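PDB 6USS: sulfatase from Bacteroides fragilis CAG:558, which hydrolyses sulfate esters as a calcium-dependent gut microbial sulfatase, probably acting as an arylsulfatase. Local coordinates for the interface of chains A and B. Coordinates in Å, arbitrary orientation; residue numbers count along the deposited sequence, not the author numbering. Chains: chain A/B, Sulfatase.

Contact 1: the interface of chains A and B. Residues chain A 137, 140, 173-174, 180; chain B 184, 249-251.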
loop_
_atom_site.group_PDB
_atom_site.type_symbol
_atom_site.label_atom_id
_atom_site.label_comp_id
_atom_site.label_asym_id
_atom_site.label_seq_id
_atom_site.Cartn_x
_atom_site.Cartn_y
_atom_site.Cartn_z
ATOM N N VAL A 137 11.042 1.795 8.452
ATOM C CA VAL A 137 12.189 2.537 7.925
ATOM C C VAL A 137 13.055 3.000 9.088
ATOM O O VAL A 137 12.578 3.062 10.230
ATOM C CB VAL A 137 11.729 3.716 7.063
ATOM C CG1 VAL A 137 11.144 3.192 5.783
ATOM C CG2 VAL A 137 10.702 4.529 7.812
ATOM N N ILE A 140 13.782 7.377 12.018
ATOM C CA ILE A 140 12.551 8.082 12.355
ATOM C C ILE A 140 12.522 8.304 13.862
ATOM O O ILE A 140 12.438 7.343 14.639
ATOM C CB ILE A 140 11.309 7.322 11.875
ATOM C CG1 ILE A 140 11.397 7.104 10.365
ATOM C CG2 ILE A 140 10.091 8.145 12.172
ATOM C CD1 ILE A 140 11.541 8.384 9.572
ATOM N N THR A 173 3.992 10.349 11.137
ATOM C CA THR A 173 5.165 9.487 11.050
ATOM C C THR A 173 4.834 8.285 10.156
ATOM O O THR A 173 3.657 7.959 9.974
ATOM C CB THR A 173 5.643 9.027 12.441
ATOM O OG1 THR A 173 4.674 8.154 13.051
ATOM C CG2 THR A 173 5.883 10.238 13.341
ATOM N N PRO A 174 5.839 7.638 9.546
ATOM C CA PRO A 174 5.534 6.621 8.511
ATOM C C PRO A 174 4.555 5.537 8.943
ATOM O O PRO A 174 3.721 5.111 8.133
ATOM C CB PRO A 174 6.913 6.030 8.184
ATOM C CG PRO A 174 7.866 7.157 8.451
ATOM C CD PRO A 174 7.291 7.912 9.642
ATOM N N HIS A 180 2.021 1.654 4.627
ATOM C CA HIS A 180 3.442 1.602 4.973
ATOM C C HIS A 180 3.800 0.308 5.689
ATOM O O HIS A 180 4.908 -0.215 5.508
ATOM C CB HIS A 180 3.845 2.778 5.862
ATOM C CG HIS A 180 5.226 2.646 6.420
ATOM N ND1 HIS A 180 6.356 2.948 5.688
ATOM C CD2 HIS A 180 5.664 2.200 7.621
ATOM C CE1 HIS A 180 7.430 2.707 6.421
ATOM N NE2 HIS A 180 7.037 2.257 7.599
ATOM N N GLU B 184 3.160 3.326 -1.605
ATOM C CA GLU B 184 2.549 3.518 -0.288
ATOM C C GLU B 184 1.371 4.477 -0.320
ATOM O O GLU B 184 0.501 4.396 0.549
ATOM C CB GLU B 184 3.568 4.043 0.719
ATOM C CG GLU B 184 4.591 3.040 1.188
ATOM C CD GLU B 184 5.718 3.709 1.962
ATOM O OE1 GLU B 184 6.352 3.050 2.806
ATOM O OE2 GLU B 184 5.973 4.902 1.724
ATOM N N TYR B 249 8.102 12.952 6.842
ATOM C CA TYR B 249 8.808 11.685 6.996
ATOM C C TYR B 249 10.284 11.875 6.678
ATOM O O TYR B 249 10.626 12.461 5.647
ATOM C CB TYR B 249 8.226 10.614 6.068
ATOM C CG TYR B 249 6.752 10.327 6.245
ATOM C CD1 TYR B 249 6.068 10.704 7.401
ATOM C CD2 TYR B 249 6.057 9.649 5.267
ATOM C CE1 TYR B 249 4.718 10.420 7.550
ATOM C CE2 TYR B 249 4.725 9.350 5.410
ATOM C CZ TYR B 249 4.052 9.734 6.541
ATOM O OH TYR B 249 2.707 9.428 6.642
ATOM N N ASN B 250 11.155 11.343 7.540
ATOM C CA ASN B 250 12.605 11.461 7.357
ATOM C C ASN B 250 13.116 10.345 6.438
ATOM O O ASN B 250 13.891 9.467 6.823
ATOM C CB ASN B 250 13.311 11.441 8.705
ATOM C CG ASN B 250 14.788 11.757 8.588
ATOM O OD1 ASN B 250 15.206 12.491 7.692
ATOM N ND2 ASN B 250 15.589 11.182 9.479
ATOM N N GLN B 251 12.650 10.398 5.189
ATOM C CA GLN B 251 13.030 9.457 4.142
ATOM C C GLN B 251 12.847 10.156 2.805
ATOM O O GLN B 251 11.985 11.031 2.692
ATOM C CB GLN B 251 12.182 8.172 4.198
ATOM C CG GLN B 251 10.685 8.375 4.458
ATOM C CD GLN B 251 9.893 7.058 4.443
ATOM O OE1 GLN B 251 10.403 6.006 4.044
ATOM N NE2 GLN B 251 8.649 7.115 4.895
#
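B:Gln251 reaches over to A:Pro174 and A:Val137 in a patch of the contact between two copies of this sulfatase-family enzyme, a two-fold pairing whose biological standing the structure alone does not settle. The glutamine's CG takes the crowded position between backbone N and carbonyl carbon (chi1 42°), and the chain then runs extended, carrying the terminal amide forward. A long, flexible residue suits this place because its tip can meet two surfaces: the amide nitrogen NE2 packs 3.6 Å from CG of A:Pro174, and the amide oxygen OE1 lies 3.4 Å from CG1 of A:Val137. The rigid, puckered ring of A:Pro174 offers a compact apolar surface to the partner chain. Its N sits 3.5 Å above the ring plane of B:Tyr249, offset toward the rim, with CD 3.8 Å from CD1 of the tyrosine. Within its own chain its CB lies over the centre of the A:His180 ring, which helps to hold that imidazole in place. A:His180 gives ND1 to the carboxylate oxygen OE1 of B:Glu184 in a 2.9 Å hydrogen bond, 152° at the hydrogen. The nitrogen comes from above the carboxylate plane, and the oxygen is itself tilted from the imidazole plane. Beyond, CD1 of A:Ile140 rests 3.6 Å from CB of B:Asn250.

Contact 2: the interface of chains A and B. Residues chain A 154, 184, 251; chain B 136-137, 151, 174, 179-180.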
loop_
_atom_site.group_PDB
_atom_site.type_symbol
_atom_site.label_atom_id
_atom_site.label_comp_id
_atom_site.label_asym_id
_atom_site.label_seq_id
_atom_site.Cartn_x
_atom_site.Cartn_y
_atom_site.Cartn_z
ATOM N N LYS A 154 2.615 -10.279 2.871
ATOM C CA LYS A 154 2.506 -9.704 1.529
ATOM C C LYS A 154 3.614 -10.225 0.618
ATOM O O LYS A 154 3.347 -10.733 -0.478
ATOM C CB LYS A 154 2.538 -8.173 1.619
ATOM C CG LYS A 154 2.323 -7.395 0.306
ATOM C CD LYS A 154 2.866 -5.944 0.432
ATOM C CE LYS A 154 3.636 -5.495 -0.838
ATOM N NZ LYS A 154 2.882 -5.755 -2.164
ATOM N N GLU A 184 -2.089 -4.098 1.670
ATOM C CA GLU A 184 -2.417 -3.632 0.328
ATOM C C GLU A 184 -3.736 -2.879 0.282
ATOM O O GLU A 184 -3.937 -2.064 -0.629
ATOM C CB GLU A 184 -2.451 -4.815 -0.628
ATOM C CG GLU A 184 -1.115 -5.536 -0.754
ATOM C CD GLU A 184 -1.223 -6.784 -1.606
ATOM O OE1 GLU A 184 -2.205 -7.540 -1.429
ATOM O OE2 GLU A 184 -0.341 -7.002 -2.464
ATOM N N GLN A 251 -4.765 -15.874 -4.868
ATOM C CA GLN A 251 -3.810 -15.804 -3.766
ATOM C C GLN A 251 -4.604 -15.839 -2.467
ATOM O O GLN A 251 -5.763 -15.407 -2.449
ATOM C CB GLN A 251 -2.942 -14.524 -3.838
ATOM C CG GLN A 251 -3.717 -13.219 -4.057
ATOM C CD GLN A 251 -2.842 -11.954 -4.053
ATOM O OE1 GLN A 251 -1.737 -11.931 -3.497
ATOM N NE2 GLN A 251 -3.341 -10.900 -4.691
ATOM N N GLN B 136 3.125 -8.746 -8.851
ATOM C CA GLN B 136 4.266 -9.277 -8.115
ATOM C C GLN B 136 4.056 -10.708 -7.623
ATOM O O GLN B 136 4.988 -11.287 -7.050
ATOM C CB GLN B 136 4.609 -8.358 -6.941
ATOM C CG GLN B 136 4.904 -6.926 -7.377
ATOM C CD GLN B 136 5.780 -6.159 -6.388
ATOM O OE1 GLN B 136 7.008 -6.241 -6.427
ATOM N NE2 GLN B 136 5.146 -5.402 -5.506
ATOM N N VAL B 137 2.889 -11.307 -7.864
ATOM C CA VAL B 137 2.607 -12.626 -7.293
ATOM C C VAL B 137 2.580 -13.687 -8.383
ATOM O O VAL B 137 2.342 -13.368 -9.557
ATOM C CB VAL B 137 1.288 -12.647 -6.494
ATOM C CG1 VAL B 137 1.517 -12.092 -5.090
ATOM C CG2 VAL B 137 0.200 -11.887 -7.226
ATOM N N GLU B 151 8.400 -1.325 -5.483
ATOM C CA GLU B 151 8.623 -2.187 -4.325
ATOM C C GLU B 151 10.074 -2.128 -3.878
ATOM O O GLU B 151 10.364 -2.003 -2.683
ATOM C CB GLU B 151 8.231 -3.626 -4.645
ATOM C CG GLU B 151 8.310 -4.550 -3.434
ATOM C CD GLU B 151 7.108 -4.391 -2.501
ATOM O OE1 GLU B 151 6.004 -3.990 -2.986
ATOM O OE2 GLU B 151 7.271 -4.659 -1.283
ATOM N N PRO B 174 -4.272 -8.576 -9.413
ATOM C CA PRO B 174 -3.523 -7.861 -8.366
ATOM C C PRO B 174 -2.814 -6.628 -8.885
ATOM O O PRO B 174 -2.811 -5.605 -8.199
ATOM C CB PRO B 174 -2.555 -8.927 -7.842
ATOM C CG PRO B 174 -3.338 -10.196 -8.007
ATOM C CD PRO B 174 -4.032 -10.028 -9.352
ATOM N N TYR B 179 -0.970 0.031 -4.855
ATOM C CA TYR B 179 -0.476 -0.469 -3.573
ATOM C C TYR B 179 0.147 -1.852 -3.722
ATOM O O TYR B 179 1.234 -2.113 -3.197
ATOM C CB TYR B 179 -1.595 -0.526 -2.545
ATOM C CG TYR B 179 -2.284 0.772 -2.266
ATOM C CD1 TYR B 179 -1.620 1.811 -1.610
ATOM C CD2 TYR B 179 -3.629 0.951 -2.614
ATOM C CE1 TYR B 179 -2.276 3.007 -1.316
ATOM C CE2 TYR B 179 -4.298 2.138 -2.332
ATOM C CZ TYR B 179 -3.613 3.167 -1.686
ATOM O OH TYR B 179 -4.272 4.345 -1.410
ATOM N N HIS B 180 -0.539 -2.766 -4.421
ATOM C CA HIS B 180 0.052 -4.078 -4.644
ATOM C C HIS B 180 1.409 -3.972 -5.317
ATOM O O HIS B 180 2.279 -4.822 -5.101
ATOM C CB HIS B 180 -0.847 -4.960 -5.501
ATOM C CG HIS B 180 -0.149 -6.188 -5.993
ATOM N ND1 HIS B 180 0.025 -7.307 -5.205
ATOM C CD2 HIS B 180 0.492 -6.442 -7.160
ATOM C CE1 HIS B 180 0.718 -8.210 -5.878
ATOM N NE2 HIS B 180 1.018 -7.709 -7.064
#
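B:His180 and A:Glu184 run parallel across the boundary, their ring and carboxylate planes turned 60° apart. Along the histidine, CB is 3.7 Å from the glutamate oxygen OE2, and CG is anti to the backbone N (chi1 167°), which swings the imidazole alongside that carboxylate. ND1 then donates to OE2 of A:Glu184 at 2.8 Å, on the syn side but tilted out of the carboxylate plane. CE1 skirts the same oxygen, and at the far tip NE2 accepts the backbone N-H of B:Gln136 at 3.0 Å, nearly straight and in the ring plane. Histidine suits the place because its two nitrogens can serve opposite partners; as NE2 accepts, ND1 is the natural donor. B:Gln136 also sends its amide NE2 to the B:His180 carbonyl O (3.0 Å), on a lone pair, and to B:Glu151 OE1. The long chain of A:Lys154 brings its ammonium NZ into a weak bond with that same carbonyl (3.1 Å) and a salt bridge to B:Glu151 OE1 (3.7 Å). NZ also makes a weak same-chain salt bridge to OE2 of A:Glu184 (3.5 Å) and may help to keep both carboxylates ionised. A:Lys154 and B:Glu151 belong to helix 149-155 of their respective chains, whereas B:His180 and A:Glu184 occupy the loop leading into strand 185-187.

Contact 3: the interface of chains A and B. Residues chain A 177, 179, 184; chain B 177, 179, 184.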
loop_
_atom_site.group_PDB
_atom_site.type_symbol
_atom_site.label_atom_id
_atom_site.label_comp_id
_atom_site.label_asym_id
_atom_site.label_seq_id
_atom_site.Cartn_x
_atom_site.Cartn_y
_atom_site.Cartn_z
ATOM N N SER A 177 0.419 4.797 8.545
ATOM C CA SER A 177 -0.209 4.249 7.362
ATOM C C SER A 177 -0.226 2.731 7.400
ATOM O O SER A 177 0.851 2.110 7.358
ATOM C CB SER A 177 0.518 4.710 6.118
ATOM O OG SER A 177 -0.092 4.139 4.979
ATOM N N TYR A 179 -0.771 1.064 4.816
ATOM C CA TYR A 179 -0.019 0.757 3.599
ATOM C C TYR A 179 1.479 0.684 3.873
ATOM O O TYR A 179 2.159 -0.227 3.384
ATOM C CB TYR A 179 -0.276 1.812 2.524
ATOM C CG TYR A 179 -1.711 1.984 2.122
ATOM C CD1 TYR A 179 -2.393 0.963 1.448
ATOM C CD2 TYR A 179 -2.381 3.174 2.390
ATOM C CE1 TYR A 179 -3.711 1.116 1.062
ATOM C CE2 TYR A 179 -3.714 3.342 2.019
ATOM C CZ TYR A 179 -4.371 2.308 1.351
ATOM O OH TYR A 179 -5.687 2.457 0.966
ATOM N N GLU A 184 -2.089 -4.098 1.670
ATOM C CA GLU A 184 -2.417 -3.632 0.328
ATOM C C GLU A 184 -3.736 -2.879 0.282
ATOM O O GLU A 184 -3.937 -2.064 -0.629
ATOM C CB GLU A 184 -2.451 -4.815 -0.628
ATOM C CG GLU A 184 -1.115 -5.536 -0.754
ATOM C CD GLU A 184 -1.223 -6.784 -1.606
ATOM O OE1 GLU A 184 -2.205 -7.540 -1.429
ATOM O OE2 GLU A 184 -0.341 -7.002 -2.464
ATOM N N SER B 177 -3.772 -2.612 -8.617
ATOM C CA SER B 177 -3.584 -1.762 -7.450
ATOM C C SER B 177 -2.172 -1.207 -7.400
ATOM O O SER B 177 -1.223 -1.991 -7.233
ATOM C CB SER B 177 -3.860 -2.544 -6.175
ATOM O OG SER B 177 -3.443 -1.791 -5.049
ATOM N N TYR B 179 -0.970 0.031 -4.855
ATOM C CA TYR B 179 -0.476 -0.469 -3.573
ATOM C C TYR B 179 0.147 -1.852 -3.722
ATOM O O TYR B 179 1.234 -2.113 -3.197
ATOM C CB TYR B 179 -1.595 -0.526 -2.545
ATOM C CG TYR B 179 -2.284 0.772 -2.266
ATOM C CD1 TYR B 179 -1.620 1.811 -1.610
ATOM C CD2 TYR B 179 -3.629 0.951 -2.614
ATOM C CE1 TYR B 179 -2.276 3.007 -1.316
ATOM C CE2 TYR B 179 -4.298 2.138 -2.332
ATOM C CZ TYR B 179 -3.613 3.167 -1.686
ATOM O OH TYR B 179 -4.272 4.345 -1.410
ATOM N N GLU B 184 3.160 3.326 -1.605
ATOM C CA GLU B 184 2.549 3.518 -0.288
ATOM C C GLU B 184 1.371 4.477 -0.320
ATOM O O GLU B 184 0.501 4.396 0.549
ATOM C CB GLU B 184 3.568 4.043 0.719
ATOM C CG GLU B 184 4.591 3.040 1.188
ATOM C CD GLU B 184 5.718 3.709 1.962
ATOM O OE1 GLU B 184 6.352 3.050 2.806
ATOM O OE2 GLU B 184 5.973 4.902 1.724
HETATM O O HOH W 1 -0.065 5.525 2.751
HETATM O O HOH W 2 -5.036 -2.134 -2.953
#
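The phenol rings of A:Tyr179 and B:Tyr179 stack face to face at the middle of this two-fold contact between sulfatase-family chains, their planes 1° apart and their centroids separated by 3.7 Å. Each ring places its CE1 over the centre of the other, so the faces overlap broadly although the two side chains cross obliquely. In both copies CG is anti to the carbonyl carbon (chi1 -58° in either chain), which turns the rings toward each other. Tyrosine fits such a place: its flat carbon face can lie against its own symmetry mate, while the hydroxyl lies over the partner's CZ. OH of A:Tyr179 lies 3.3 Å from OH of B:Tyr179, but the two do not form a hydrogen bond, and the pair is held by stacking.

Farther out, the backbone O of B:Glu184 lies 3.3 Å from CB of A:Tyr179 and at the same time in the plane of its own chain's tyrosine ring, at the edge. The carbonyl of A:Glu184 occupies the twin position. At the polar rim two waters link the chains. Water 1 sits 2.6 Å from the hydroxyl OG of A:Ser177 and 2.5 Å from the carbonyl O of B:Glu184; water 2 bridges OG of B:Ser177, at 2.7 Å, to O of A:Glu184, at 2.6 Å. A small serine leaves its hydroxyl well placed to hold a water, which spans a distance too long for a direct bond.

Contact 3 lies between the other two, its C-alpha centre about 13 Å from that of contact 1 and about 9 Å from that of contact 2, while contacts 1 and 2 are about 20 Å apart. B:Glu184 joins contacts 1 and 3, and A:Glu184 joins contacts 2 and 3, along with B:Tyr179. The glutamate thus works twice, its carboxylate toward the partner's histidine and its carbonyl toward the central tyrosines. Contacts 1 and 2 are in part two-fold copies: His180 with Glu184, and Gln251 against Val137 and Pro174, recur with chains exchanged. Segment 174-184 recurs in all three, consistent with a dimer that the coordinates cannot prove.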